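Local coordinates for mandelate racemase/muconate lactonizing protein (Paenibacillus sp., PDB 3V5C) that probably catalyses the dehydration of galacturonate, as a magnesium-binding member of the enolase superfamily with a TIM-barrel domain, at residues H269-A274 / M295-K300; A241-L246 / G277-L282; E299-D302 / R307-P310; G323-S326 / N331-F334. The protein carries 1 engineered substitution. All coordinates share one frame; numbering follows the deposited sequence.

Contact 1: residues H269-A274 / M295-K300; sequences HLIEWA and MELGEK
I271 reaches from helix 270-275 to two residues of helix 291-303, L297 and K300. The two segments bury 121 Å² in total, with no hydrogen bond between them. The CB of I271 points at the second helix and splits the side chain into two apolar branches. CG2, the short branch, sits anti to the backbone N. It meets the far end of K300, with I271 CG2 3.9 Å from K300 CE. The ammonium nitrogen K300 NZ is hardly farther, at 4.0 Å from I271 CG2. K300 can come this far because its whole chain is extended, from CG anti to the backbone N (chi1 174°) out to NZ. The two helices are neighbours on the outside of the barrel of the enolase C-terminal domain, with strand 281-282 between them in sequence. L297 is buried, while K300 is exposed. Both I271 and L297 also touch Y284 in the loop after that strand. CG1, the long branch of I271, carries CD1 onward. I271 CD1 ends 3.6 Å from L297 CD1, a methyl-to-methyl contact in which the side chains cross at a slant.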
loop_
_atom_site.group_PDB
_atom_site.type_symbol
_atom_site.label_atom_id
_atom_site.label_comp_id
_atom_site.label_asym_id
_atom_site.label_seq_id
_atom_site.Cartn_x
_atom_site.Cartn_y
_atom_site.Cartn_z
ATOM N N HIS A 269 -18.501 8.320 4.888
ATOM C CA HIS A 269 -18.621 9.653 4.296
ATOM C C HIS A 269 -17.277 10.314 4.000
ATOM O O HIS A 269 -17.228 11.489 3.624
ATOM C CB HIS A 269 -19.448 10.567 5.214
ATOM C CG HIS A 269 -20.856 10.099 5.405
ATOM N ND1 HIS A 269 -21.677 10.588 6.399
ATOM C CD2 HIS A 269 -21.593 9.195 4.719
ATOM C CE1 HIS A 269 -22.856 9.994 6.323
ATOM N NE2 HIS A 269 -22.830 9.142 5.312
ATOM N N LEU A 270 -16.191 9.557 4.152
ATOM C CA LEU A 270 -14.844 10.132 4.015
ATOM C C LEU A 270 -14.588 10.814 2.677
ATOM O O LEU A 270 -14.035 11.900 2.631
ATOM C CB LEU A 270 -13.757 9.083 4.288
ATOM C CG LEU A 270 -12.310 9.572 4.143
ATOM C CD1 LEU A 270 -12.049 10.718 5.113
ATOM C CD2 LEU A 270 -11.307 8.434 4.394
ATOM N N ILE A 271 -15.012 10.180 1.589
ATOM C CA ILE A 271 -14.775 10.759 0.284
ATOM C C ILE A 271 -15.564 12.046 0.127
ATOM O O ILE A 271 -15.048 13.040 -0.363
ATOM C CB ILE A 271 -15.026 9.742 -0.846
ATOM C CG1 ILE A 271 -13.932 8.670 -0.810
ATOM C CG2 ILE A 271 -14.997 10.440 -2.199
ATOM C CD1 ILE A 271 -14.296 7.406 -1.564
ATOM N N GLU A 272 -16.813 12.047 0.592
ATOM C CA GLU A 272 -17.598 13.271 0.623
ATOM C C GLU A 272 -16.852 14.390 1.383
ATOM O O GLU A 272 -16.708 15.515 0.881
ATOM C CB GLU A 272 -18.976 12.985 1.228
ATOM C CG GLU A 272 -19.884 14.193 1.303
ATOM C CD GLU A 272 -21.276 13.854 1.820
ATOM O OE1 GLU A 272 -21.588 12.652 1.977
ATOM O OE2 GLU A 272 -22.060 14.798 2.068
ATOM N N TRP A 273 -16.350 14.087 2.575
ATOM C CA TRP A 273 -15.565 15.065 3.321
ATOM C C TRP A 273 -14.351 15.548 2.526
ATOM O O TRP A 273 -14.033 16.737 2.523
ATOM C CB TRP A 273 -15.099 14.470 4.649
ATOM C CG TRP A 273 -16.231 14.024 5.520
ATOM C CD1 TRP A 273 -17.559 14.342 5.375
ATOM C CD2 TRP A 273 -16.148 13.159 6.657
ATOM N NE1 TRP A 273 -18.299 13.725 6.358
ATOM C CE2 TRP A 273 -17.453 13.005 7.163
ATOM C CE3 TRP A 273 -15.087 12.530 7.326
ATOM C CZ2 TRP A 273 -17.729 12.225 8.286
ATOM C CZ3 TRP A 273 -15.361 11.747 8.428
ATOM C CH2 TRP A 273 -16.669 11.610 8.911
ATOM N N ALA A 274 -13.686 14.633 1.838
ATOM C CA ALA A 274 -12.538 15.001 1.022
ATOM C C ALA A 274 -12.921 15.953 -0.116
ATOM O O ALA A 274 -12.224 16.945 -0.363
ATOM C CB ALA A 274 -11.841 13.753 0.471
ATOM N N MET A 295 -8.811 1.329 -9.322
ATOM C CA MET A 295 -8.883 1.939 -10.649
ATOM C C MET A 295 -10.084 2.896 -10.754
ATOM O O MET A 295 -9.959 4.039 -11.239
ATOM C CB MET A 295 -8.964 0.855 -11.721
ATOM C CG MET A 295 -7.631 0.136 -11.892
ATOM S SD MET A 295 -7.728 -1.338 -12.948
ATOM C CE MET A 295 -8.651 -0.714 -14.351
ATOM N N GLU A 296 -11.237 2.440 -10.286
ATOM C CA GLU A 296 -12.452 3.253 -10.339
ATOM C C GLU A 296 -12.373 4.421 -9.363
ATOM O O GLU A 296 -12.684 5.568 -9.705
ATOM C CB GLU A 296 -13.692 2.400 -10.056
ATOM C CG GLU A 296 -13.965 1.348 -11.117
ATOM C CD GLU A 296 -15.174 0.491 -10.803
ATOM O OE1 GLU A 296 -16.188 1.031 -10.304
ATOM O OE2 GLU A 296 -15.102 -0.731 -11.058
ATOM N N LEU A 297 -11.948 4.128 -8.143
ATOM C CA LEU A 297 -11.799 5.160 -7.128
ATOM C C LEU A 297 -10.822 6.259 -7.563
ATOM O O LEU A 297 -11.104 7.455 -7.413
ATOM C CB LEU A 297 -11.374 4.524 -5.806
ATOM C CG LEU A 297 -11.097 5.522 -4.681
ATOM C CD1 LEU A 297 -12.358 6.304 -4.347
ATOM C CD2 LEU A 297 -10.610 4.744 -3.477
ATOM N N GLY A 298 -9.686 5.853 -8.119
ATOM C CA GLY A 298 -8.672 6.793 -8.550
ATOM C C GLY A 298 -9.204 7.753 -9.586
ATOM O O GLY A 298 -8.876 8.939 -9.566
ATOM N N GLU A 299 -10.013 7.245 -10.509
ATOM C CA GLU A 299 -10.658 8.112 -11.497
ATOM C C GLU A 299 -11.543 9.159 -10.825
ATOM O O GLU A 299 -11.507 10.337 -11.191
ATOM C CB GLU A 299 -11.475 7.295 -12.500
ATOM C CG GLU A 299 -10.608 6.571 -13.510
ATOM C CD GLU A 299 -11.405 5.961 -14.645
ATOM O OE1 GLU A 299 -12.654 5.989 -14.579
ATOM O OE2 GLU A 299 -10.774 5.458 -15.604
ATOM N N LYS A 300 -12.329 8.735 -9.837
ATOM C CA LYS A 300 -13.162 9.659 -9.088
ATOM C C LYS A 300 -12.336 10.694 -8.318
ATOM O O LYS A 300 -12.625 11.895 -8.354
ATOM C CB LYS A 300 -14.113 8.914 -8.145
ATOM C CG LYS A 300 -14.906 9.844 -7.243
ATOM C CD LYS A 300 -15.885 9.101 -6.353
ATOM C CE LYS A 300 -16.782 10.093 -5.612
ATOM N NZ LYS A 300 -17.847 9.396 -4.838
#

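Contact 2: residues A241-L246 / G277-L282; sequences ALYEDL and GRVDVL
R278 reaches E244 through a bent chain. Its CG lies anti to the carbonyl carbon (chi1 -72°), and a turn at chi2 (73°) lays the rest alongside the glutamate. E244 is extended, and the two side chains run side by side in the same direction. E244 CG sits 3.6 Å above one face of the guanidinium, toward its rim. The salt bridge is long, 3.5 Å from E244 OE2 to R278 NH2, and the two flat groups are turned 35° apart. R278 NE has a second acid, E240. Behind this pair, Y243 CB lies 3.5 Å from R278 O, a buried carbonyl oxygen with no polar partner in the model. Y243 CD2 packs 3.5 Å from V279 CG2. The contact joins helix 240-253 to the loop that leads into barrel strand 281-282. G277, in the Schellman motif that ends helix 270-275, starts this loop. Replacing R278 by a leucine is likely to leave E244 and E240 without their shared positive mate. Y243 OH is hydrogen-bonded to D261, a magnesium ligand, and the Y243 side chain is about 6 Å from a bound magnesium ion. One end of the contact is therefore a long ion pair, in which two acids probably share one guanidinium charge, while the tyrosine end is second shell to the metal.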
loop_
_atom_site.group_PDB
_atom_site.type_symbol
_atom_site.label_atom_id
_atom_site.label_comp_id
_atom_site.label_asym_id
_atom_site.label_seq_id
_atom_site.Cartn_x
_atom_site.Cartn_y
_atom_site.Cartn_z
ATOM N N ALA A 241 -15.937 17.717 11.120
ATOM C CA ALA A 241 -15.836 18.922 11.916
ATOM C C ALA A 241 -14.408 19.151 12.383
ATOM O O ALA A 241 -13.908 20.269 12.329
ATOM C CB ALA A 241 -16.784 18.853 13.109
ATOM N N LEU A 242 -13.759 18.100 12.861
ATOM C CA LEU A 242 -12.402 18.254 13.378
ATOM C C LEU A 242 -11.423 18.591 12.264
ATOM O O LEU A 242 -10.568 19.451 12.428
ATOM C CB LEU A 242 -11.948 17.004 14.120
ATOM C CG LEU A 242 -12.774 16.603 15.334
ATOM C CD1 LEU A 242 -12.152 15.403 16.012
ATOM C CD2 LEU A 242 -12.936 17.774 16.323
ATOM N N TYR A 243 -11.557 17.916 11.127
ATOM C CA TYR A 243 -10.687 18.235 10.001
ATOM C C TYR A 243 -10.962 19.621 9.393
ATOM O O TYR A 243 -10.041 20.277 8.946
ATOM C CB TYR A 243 -10.763 17.130 8.948
ATOM C CG TYR A 243 -9.887 15.910 9.210
ATOM C CD1 TYR A 243 -8.656 16.012 9.860
ATOM C CD2 TYR A 243 -10.286 14.656 8.777
ATOM C CE1 TYR A 243 -7.854 14.884 10.056
ATOM C CE2 TYR A 243 -9.508 13.524 8.978
ATOM C CZ TYR A 243 -8.289 13.643 9.602
ATOM O OH TYR A 243 -7.533 12.507 9.756
ATOM N N GLU A 244 -12.224 20.061 9.379
ATOM C CA GLU A 244 -12.526 21.416 8.921
ATOM C C GLU A 244 -11.771 22.412 9.794
ATOM O O GLU A 244 -11.171 23.365 9.294
ATOM C CB GLU A 244 -14.030 21.707 8.998
ATOM C CG GLU A 244 -14.385 23.078 8.467
ATOM C CD GLU A 244 -15.868 23.392 8.582
ATOM O OE1 GLU A 244 -16.591 22.666 9.299
ATOM O OE2 GLU A 244 -16.306 24.382 7.967
ATOM N N ASP A 245 -11.798 22.165 11.096
ATOM C CA ASP A 245 -11.098 23.002 12.074
ATOM C C ASP A 245 -9.588 22.974 11.820
ATOM O O ASP A 245 -8.968 24.022 11.661
ATOM C CB ASP A 245 -11.471 22.556 13.504
ATOM C CG ASP A 245 -10.744 23.344 14.601
ATOM O OD1 ASP A 245 -9.551 23.648 14.433
ATOM O OD2 ASP A 245 -11.358 23.628 15.664
ATOM N N LEU A 246 -9.011 21.776 11.736
ATOM C CA LEU A 246 -7.576 21.633 11.511
ATOM C C LEU A 246 -7.130 22.338 10.230
ATOM O O LEU A 246 -6.122 23.037 10.215
ATOM C CB LEU A 246 -7.199 20.154 11.440
ATOM C CG LEU A 246 -5.699 19.857 11.352
ATOM C CD1 LEU A 246 -4.992 20.532 12.506
ATOM C CD2 LEU A 246 -5.479 18.366 11.416
ATOM N N GLY A 277 -13.020 19.391 0.903
ATOM C CA GLY A 277 -11.759 20.023 1.240
ATOM C C GLY A 277 -11.161 19.699 2.597
ATOM O O GLY A 277 -10.162 20.295 2.978
ATOM N N ARG A 278 -11.746 18.742 3.315
ATOM C CA ARG A 278 -11.293 18.446 4.675
ATOM C C ARG A 278 -10.164 17.412 4.721
ATOM O O ARG A 278 -9.445 17.324 5.732
ATOM C CB ARG A 278 -12.464 17.968 5.552
ATOM C CG ARG A 278 -13.482 19.058 5.949
ATOM C CD ARG A 278 -14.343 19.453 4.765
ATOM N NE ARG A 278 -15.578 20.136 5.151
ATOM C CZ ARG A 278 -15.738 21.456 5.170
ATOM N NH1 ARG A 278 -14.730 22.270 4.869
ATOM N NH2 ARG A 278 -16.915 21.971 5.511
ATOM N N VAL A 279 -10.004 16.651 3.633
ATOM C CA VAL A 279 -9.014 15.575 3.556
ATOM C C VAL A 279 -8.428 15.600 2.145
ATOM O O VAL A 279 -9.166 15.804 1.179
ATOM C CB VAL A 279 -9.652 14.186 3.852
ATOM C CG1 VAL A 279 -8.668 13.059 3.576
ATOM C CG2 VAL A 279 -10.180 14.112 5.301
ATOM N N ASP A 280 -7.106 15.450 2.022
ATOM C CA ASP A 280 -6.428 15.639 0.737
ATOM C C ASP A 280 -5.991 14.349 0.054
ATOM O O ASP A 280 -5.944 14.279 -1.167
ATOM C CB ASP A 280 -5.190 16.508 0.942
ATOM C CG ASP A 280 -5.530 17.820 1.597
ATOM O OD1 ASP A 280 -6.364 18.565 1.033
ATOM O OD2 ASP A 280 -5.003 18.088 2.688
ATOM N N VAL A 281 -5.655 13.338 0.855
ATOM C CA VAL A 281 -5.033 12.121 0.367
ATOM C C VAL A 281 -5.820 10.947 0.918
ATOM O O VAL A 281 -6.044 10.860 2.122
ATOM C CB VAL A 281 -3.589 11.998 0.896
ATOM C CG1 VAL A 281 -2.965 10.694 0.440
ATOM C CG2 VAL A 281 -2.737 13.185 0.442
ATOM N N LEU A 282 -6.262 10.067 0.031
ATOM C CA LEU A 282 -7.090 8.922 0.427
ATOM C C LEU A 282 -6.270 7.643 0.421
ATOM O O LEU A 282 -5.505 7.385 -0.517
ATOM C CB LEU A 282 -8.290 8.768 -0.501
ATOM C CG LEU A 282 -9.449 9.757 -0.315
ATOM C CD1 LEU A 282 -9.972 9.719 1.129
ATOM C CD2 LEU A 282 -9.050 11.166 -0.715
#

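Contact 3: residues E299-D302 / R307-P310; sequences EKLD and RSAP
L301 and S308 pack helix 291-303 against strand 307-308. These two elements close the beta-alpha-beta unit that starts with strand 281-282 in the barrel. The direct contact is van der Waals. L301 CB points at the strand, and its CG lies anti to the carbonyl carbon (chi1 -59°). The next torsion is extended, which carries CD1 outward to the strand. L301 CD1 comes within 3.6 Å of S308 OG, and S308 OG is 4.2 Å from L301 CB. A methyl and a methylene thus lie against a hydroxyl oxygen. The same methyl, L301 CD1, is 4.2 Å from R307 O. W294, two turns back on the same helix, touches both L301 and S308.

The polar link is made through water. D302 is the next residue of the helix, and its carboxylate does not meet S308 directly. D302 OD1 also accepts the backbone N of N331, and OD2 accepts the N of R330, so the carboxylate ties the helix to the loop before strand 335-337 as well. Both of its oxygens are satisfied in this buried place.

No salt bridge joins the two segments. R307 points its CB away from the helix, and its guanidinium forms a salt bridge with E333. The buried surface is small, 104 Å². The bridging water fixes the polar side: it accepts from S308 OG at 2.8 Å and donates to D302 OD1, also at 2.8 Å.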
loop_
_atom_site.group_PDB
_atom_site.type_symbol
_atom_site.label_atom_id
_atom_site.label_comp_id
_atom_site.label_asym_id
_atom_site.label_seq_id
_atom_site.Cartn_x
_atom_site.Cartn_y
_atom_site.Cartn_z
ATOM N N GLU A 299 -10.013 7.245 -10.509
ATOM C CA GLU A 299 -10.658 8.112 -11.497
ATOM C C GLU A 299 -11.543 9.159 -10.825
ATOM O O GLU A 299 -11.507 10.337 -11.191
ATOM C CB GLU A 299 -11.475 7.295 -12.500
ATOM C CG GLU A 299 -10.608 6.571 -13.510
ATOM C CD GLU A 299 -11.405 5.961 -14.645
ATOM O OE1 GLU A 299 -12.654 5.989 -14.579
ATOM O OE2 GLU A 299 -10.774 5.458 -15.604
ATOM N N LYS A 300 -12.329 8.735 -9.837
ATOM C CA LYS A 300 -13.162 9.659 -9.088
ATOM C C LYS A 300 -12.336 10.694 -8.318
ATOM O O LYS A 300 -12.625 11.895 -8.354
ATOM C CB LYS A 300 -14.113 8.914 -8.145
ATOM C CG LYS A 300 -14.906 9.844 -7.243
ATOM C CD LYS A 300 -15.885 9.101 -6.353
ATOM C CE LYS A 300 -16.782 10.093 -5.612
ATOM N NZ LYS A 300 -17.847 9.396 -4.838
ATOM N N LEU A 301 -11.301 10.244 -7.617
ATOM C CA LEU A 301 -10.490 11.183 -6.858
ATOM C C LEU A 301 -9.781 12.158 -7.791
ATOM O O LEU A 301 -9.745 13.363 -7.517
ATOM C CB LEU A 301 -9.489 10.446 -5.979
ATOM C CG LEU A 301 -10.120 9.492 -4.968
ATOM C CD1 LEU A 301 -9.044 8.819 -4.115
ATOM C CD2 LEU A 301 -11.122 10.233 -4.083
ATOM N N ASP A 302 -9.237 11.654 -8.903
ATOM C CA ASP A 302 -8.582 12.551 -9.870
ATOM C C ASP A 302 -9.556 13.649 -10.315
ATOM O O ASP A 302 -9.169 14.820 -10.475
ATOM C CB ASP A 302 -8.125 11.791 -11.123
ATOM C CG ASP A 302 -6.881 10.914 -10.903
ATOM O OD1 ASP A 302 -6.120 11.109 -9.936
ATOM O OD2 ASP A 302 -6.674 10.010 -11.752
ATOM N N ARG A 307 -5.915 13.251 -4.021
ATOM C CA ARG A 307 -4.721 12.435 -4.190
ATOM C C ARG A 307 -4.938 11.016 -3.689
ATOM O O ARG A 307 -5.666 10.797 -2.725
ATOM C CB ARG A 307 -3.555 13.059 -3.417
ATOM C CG ARG A 307 -3.183 14.451 -3.906
ATOM C CD ARG A 307 -2.494 15.202 -2.795
ATOM N NE ARG A 307 -2.297 16.609 -3.128
ATOM C CZ ARG A 307 -1.186 17.095 -3.656
ATOM N NH1 ARG A 307 -0.173 16.284 -3.938
ATOM N NH2 ARG A 307 -1.085 18.393 -3.914
ATOM N N SER A 308 -4.265 10.071 -4.336
ATOM C CA SER A 308 -4.382 8.653 -4.027
ATOM C C SER A 308 -3.063 8.141 -3.451
ATOM O O SER A 308 -2.008 8.286 -4.071
ATOM C CB SER A 308 -4.685 7.868 -5.315
ATOM O OG SER A 308 -5.977 8.174 -5.829
ATOM N N ALA A 309 -3.128 7.508 -2.286
ATOM C CA ALA A 309 -1.960 6.878 -1.687
ATOM C C ALA A 309 -2.393 5.591 -1.025
ATOM O O ALA A 309 -2.637 5.555 0.173
ATOM C CB ALA A 309 -1.298 7.811 -0.662
ATOM N N PRO A 310 -2.532 4.527 -1.817
ATOM C CA PRO A 310 -3.060 3.260 -1.313
ATOM C C PRO A 310 -2.264 2.738 -0.141
ATOM O O PRO A 310 -1.027 2.677 -0.188
ATOM C CB PRO A 310 -2.900 2.315 -2.504
ATOM C CG PRO A 310 -2.956 3.223 -3.690
ATOM C CD PRO A 310 -2.231 4.472 -3.257
HETATM O O HOH W 1 -6.118 10.560 -7.229
#

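Contact 4: residues G323-S326 / N331-F334; sequences GHLS and NFEF
F332 lays one ring face against S326. The contact closes the loop that leads from helix 317-325 to strand 335-337 of the barrel. The tight part is a CH-pi contact. S326 CB stands 3.4 Å from the centroid of the F332 ring, 13° off its normal, so it sits over the middle of the face. The ring gets there because F332 CG is anti to the backbone N (chi1 -175°), which swings it toward S326. The looser part is at the ring edge. There L325 CD2 lies near the ring plane, 4.5 Å from F332 CE2. F332 also touches V128 of strand 126-135 and P310. With an alanine at this place, the S326 methylene is likely to lose its aromatic face, and a gap to open beside L325 and P310. S326 and F332 are both partly exposed, while L325 is buried. The hydroxyl of S326 is turned to its own helix and stands farther from the ring than CB. S326 OG donates to G323 O at 2.7 Å, with a C=O...O angle of 151°, tilted somewhat out of the carbonyl plane.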
loop_
_atom_site.group_PDB
_atom_site.type_symbol
_atom_site.label_atom_id
_atom_site.label_comp_id
_atom_site.label_asym_id
_atom_site.label_seq_id
_atom_site.Cartn_x
_atom_site.Cartn_y
_atom_site.Cartn_z
ATOM N N GLY A 323 2.640 -0.205 -7.279
ATOM C CA GLY A 323 3.463 0.317 -8.354
ATOM C C GLY A 323 2.757 0.276 -9.707
ATOM O O GLY A 323 2.764 1.267 -10.434
ATOM N N HIS A 324 2.120 -0.840 -10.037
ATOM C CA HIS A 324 1.380 -0.925 -11.295
ATOM C C HIS A 324 0.126 -0.053 -11.310
ATOM O O HIS A 324 -0.212 0.533 -12.337
ATOM C CB HIS A 324 0.999 -2.378 -11.602
ATOM C CG HIS A 324 2.146 -3.216 -12.061
ATOM N ND1 HIS A 324 2.317 -3.583 -13.383
ATOM C CD2 HIS A 324 3.183 -3.752 -11.379
ATOM C CE1 HIS A 324 3.408 -4.321 -13.487
ATOM N NE2 HIS A 324 3.953 -4.437 -12.287
ATOM N N LEU A 325 -0.558 0.052 -10.172
ATOM C CA LEU A 325 -1.780 0.850 -10.109
ATOM C C LEU A 325 -1.501 2.293 -10.490
ATOM O O LEU A 325 -2.349 2.980 -11.063
ATOM C CB LEU A 325 -2.347 0.831 -8.691
ATOM C CG LEU A 325 -3.568 1.713 -8.421
ATOM C CD1 LEU A 325 -4.749 1.244 -9.258
ATOM C CD2 LEU A 325 -3.922 1.695 -6.931
ATOM N N SER A 326 -0.310 2.767 -10.137
ATOM C CA SER A 326 0.038 4.159 -10.370
ATOM C C SER A 326 -0.159 4.585 -11.814
ATOM O O SER A 326 -0.427 5.758 -12.060
ATOM C CB SER A 326 1.465 4.458 -9.907
ATOM O OG SER A 326 2.396 3.936 -10.824
ATOM N N ASN A 331 -3.253 11.407 -9.939
ATOM C CA ASN A 331 -2.728 11.985 -8.711
ATOM C C ASN A 331 -2.226 10.906 -7.737
ATOM O O ASN A 331 -2.529 10.932 -6.562
ATOM C CB ASN A 331 -3.791 12.863 -8.040
ATOM C CG ASN A 331 -4.142 14.104 -8.855
ATOM O OD1 ASN A 331 -3.366 14.574 -9.679
ATOM N ND2 ASN A 331 -5.330 14.651 -8.601
ATOM N N PHE A 332 -1.430 9.978 -8.241
ATOM C CA PHE A 332 -0.886 8.903 -7.418
ATOM C C PHE A 332 0.316 9.467 -6.675
ATOM O O PHE A 332 1.236 10.024 -7.292
ATOM C CB PHE A 332 -0.433 7.725 -8.301
ATOM C CG PHE A 332 0.020 6.541 -7.515
ATOM C CD1 PHE A 332 1.339 6.435 -7.100
ATOM C CD2 PHE A 332 -0.872 5.542 -7.178
ATOM C CE1 PHE A 332 1.753 5.350 -6.355
ATOM C CE2 PHE A 332 -0.457 4.448 -6.442
ATOM C CZ PHE A 332 0.866 4.357 -6.045
ATOM N N GLU A 333 0.312 9.320 -5.351
ATOM C CA GLU A 333 1.345 9.919 -4.511
ATOM C C GLU A 333 2.600 9.049 -4.350
ATOM O O GLU A 333 3.689 9.444 -4.773
ATOM C CB GLU A 333 0.742 10.249 -3.129
ATOM C CG GLU A 333 -0.243 11.390 -3.173
ATOM C CD GLU A 333 0.433 12.728 -3.316
ATOM O OE1 GLU A 333 1.403 13.002 -2.571
ATOM O OE2 GLU A 333 -0.001 13.506 -4.177
ATOM N N PHE A 334 2.453 7.893 -3.712
ATOM C CA PHE A 334 3.599 7.060 -3.349
ATOM C C PHE A 334 3.202 5.603 -3.233
ATOM O O PHE A 334 2.078 5.292 -2.838
ATOM C CB PHE A 334 4.107 7.403 -1.945
ATOM C CG PHE A 334 4.785 8.725 -1.814
ATOM C CD1 PHE A 334 6.120 8.863 -2.146
ATOM C CD2 PHE A 334 4.119 9.795 -1.241
ATOM C CE1 PHE A 334 6.761 10.068 -1.996
ATOM C CE2 PHE A 334 4.760 11.011 -1.089
ATOM C CZ PHE A 334 6.085 11.142 -1.458
#

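In the fold
All four contacts lie in the C-terminal barrel domain, and contacts 1, 2 and 3 lie on the same side of the chain's centre. Contacts 1 and 3 share E299 and K300 on helix 291-303, with centres about 7 Å apart. Contact 2 joins contact 1 where L270 CD1 packs 3.9 Å from V279 CG2. It joins contact 3 through the sheet, with L282 N 2.9 Å from R307 O, a probable hydrogen bond. Contacts 3 and 4 have centres about 9 Å apart, and S308 O probably accepts from E333 N at 2.8 Å. Contact 2 comes nearest the metal site of E238 and D261. The side chains of I271 in contact 1 and L301 in contact 3 are about 12 Å and 14 Å from a bound magnesium.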